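Local coordinates for protein L-asparaginase I (PDB 2OCD) that probably hydrolyses L-asparagine to L-aspartate and ammonium as a homotetrameric type I asparaginase, at residues B[77-82]-B[106-111]. Sequence-based numbering, arbitrary orientation.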
# COMPACT_ATOMS: atom_id res chain seq x y z
N ALA B 77 29.46 -27.31 13.60
CA ALA B 77 29.89 -27.87 14.86
C ALA B 77 28.68 -28.04 15.73
O ALA B 77 28.65 -28.97 16.52
CB ALA B 77 30.88 -26.98 15.52
N ASN B 78 27.68 -27.19 15.61
CA ASN B 78 26.55 -27.28 16.51
C ASN B 78 25.35 -27.96 15.86
O ASN B 78 24.27 -28.13 16.48
CB ASN B 78 26.19 -25.89 17.02
CG ASN B 78 27.17 -25.40 18.05
OD1 ASN B 78 27.97 -24.48 17.79
ND2 ASN B 78 27.15 -26.02 19.21
N TYR B 79 25.55 -28.36 14.61
CA TYR B 79 24.45 -28.85 13.80
C TYR B 79 23.60 -29.93 14.45
O TYR B 79 22.38 -29.91 14.33
CB TYR B 79 24.94 -29.34 12.45
CG TYR B 79 23.80 -29.62 11.53
CD1 TYR B 79 23.13 -28.57 10.90
CD2 TYR B 79 23.34 -30.92 11.32
CE1 TYR B 79 22.07 -28.81 10.04
CE2 TYR B 79 22.27 -31.17 10.47
CZ TYR B 79 21.65 -30.10 9.83
OH TYR B 79 20.60 -30.33 8.97
N ASP B 80 24.21 -30.88 15.13
CA ASP B 80 23.39 -31.94 15.77
C ASP B 80 22.91 -31.67 17.20
O ASP B 80 21.94 -32.28 17.65
CB ASP B 80 24.12 -33.29 15.68
CG ASP B 80 24.27 -33.74 14.25
OD1 ASP B 80 23.22 -33.87 13.55
OD2 ASP B 80 25.43 -33.94 13.82
N LYS B 81 23.55 -30.73 17.90
CA LYS B 81 23.17 -30.35 19.26
C LYS B 81 21.83 -29.57 19.36
O LYS B 81 21.30 -29.40 20.44
CB LYS B 81 24.28 -29.50 19.93
CG LYS B 81 25.72 -30.10 19.93
CD LYS B 81 26.21 -30.54 21.33
CE LYS B 81 25.61 -31.94 21.78
NZ LYS B 81 25.35 -32.14 23.29
N TYR B 82 21.25 -29.10 18.27
CA TYR B 82 20.09 -28.23 18.40
C TYR B 82 19.07 -28.49 17.31
O TYR B 82 19.35 -29.20 16.36
CB TYR B 82 20.54 -26.78 18.37
CG TYR B 82 21.52 -26.35 19.43
CD1 TYR B 82 21.07 -25.81 20.64
CD2 TYR B 82 22.90 -26.44 19.22
CE1 TYR B 82 21.98 -25.38 21.62
CE2 TYR B 82 23.81 -26.01 20.19
CZ TYR B 82 23.35 -25.48 21.40
OH TYR B 82 24.27 -25.07 22.37
N GLU B 106 24.67 -27.51 2.32
CA GLU B 106 24.20 -28.48 1.38
C GLU B 106 23.36 -29.52 2.15
O GLU B 106 23.81 -30.09 3.14
CB GLU B 106 25.43 -29.06 0.69
CG GLU B 106 25.33 -30.46 0.22
CD GLU B 106 26.22 -30.67 -1.01
OE1 GLU B 106 25.86 -30.10 -2.08
OE2 GLU B 106 27.26 -31.39 -0.91
N ASN B 107 22.13 -29.72 1.69
CA ASN B 107 21.16 -30.60 2.35
C ASN B 107 20.86 -30.18 3.77
O ASN B 107 20.81 -30.98 4.67
CB ASN B 107 21.62 -32.07 2.32
CG ASN B 107 21.95 -32.55 0.91
OD1 ASN B 107 21.33 -32.13 -0.08
ND2 ASN B 107 22.95 -33.41 0.82
N LEU B 108 20.66 -28.88 3.95
CA LEU B 108 20.23 -28.32 5.24
C LEU B 108 18.86 -28.90 5.60
O LEU B 108 17.90 -28.81 4.81
CB LEU B 108 20.12 -26.81 5.11
CG LEU B 108 19.94 -25.99 6.36
CD1 LEU B 108 21.24 -26.11 7.16
CD2 LEU B 108 19.54 -24.54 5.96
N GLY B 109 18.80 -29.57 6.76
CA GLY B 109 17.56 -30.13 7.32
C GLY B 109 17.12 -29.44 8.62
O GLY B 109 16.43 -30.05 9.43
N LYS B 110 17.51 -28.18 8.80
CA LYS B 110 17.25 -27.41 10.02
C LYS B 110 17.19 -25.91 9.69
O LYS B 110 17.93 -25.42 8.86
CB LYS B 110 18.33 -27.71 11.11
CG LYS B 110 18.27 -29.17 11.74
CD LYS B 110 19.24 -29.38 12.91
CE LYS B 110 19.42 -30.83 13.24
NZ LYS B 110 19.48 -31.08 14.71
N PRO B 111 16.26 -25.17 10.33
CA PRO B 111 16.13 -23.74 10.03
C PRO B 111 17.33 -22.96 10.44
O PRO B 111 17.86 -23.22 11.51
CB PRO B 111 14.97 -23.28 10.90
CG PRO B 111 14.24 -24.48 11.22
CD PRO B 111 15.27 -25.59 11.32
O HOH W 1 20.74 -34.02 13.82
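Y79 and K110 carry most of this contact, the aliphatic chain of the lysine lying across one face of the phenol ring. With CG anti to the backbone N (chi1 -170°), the ring of Y79 is placed against K110 and its hydroxyl at G109. K110 CD sits over the ring, 4.2 Å from its centroid, as a CH-pi contact. A long, flat side chain that ends in a hydroxyl suits this place, because Y79 OH also accepts a hydrogen bond from G109 N (2.9 Å) near the ring plane. G109 suits its own position in that it sets no side-chain atoms beside the hydroxyl. L108 CD1 lies 4.0 Å from Y79 CE1, and F203 stacks on the same tyrosine ring.

Beyond the ring the lysine chain bends at its last torsion and delivers the ammonium to the turn. K110 NZ donates to Y82 O, almost in line with the carbonyl, though the modelled 2.5 Å is doubtfully short, and more weakly to Y79 O; lysine has both the reach and the several N-H groups for this. The solvent side is looser: exposed D80 meets K110 through a water, weakly held by K110 NZ, with D80 OD1 and K110 NZ 4.8 Å apart. Together these bonds tie the connections that lead into the N-terminal ends of adjacent parallel strands 84-88 and 112-115, within the mixed sheet of the alpha/beta N-terminal domain of asparaginases.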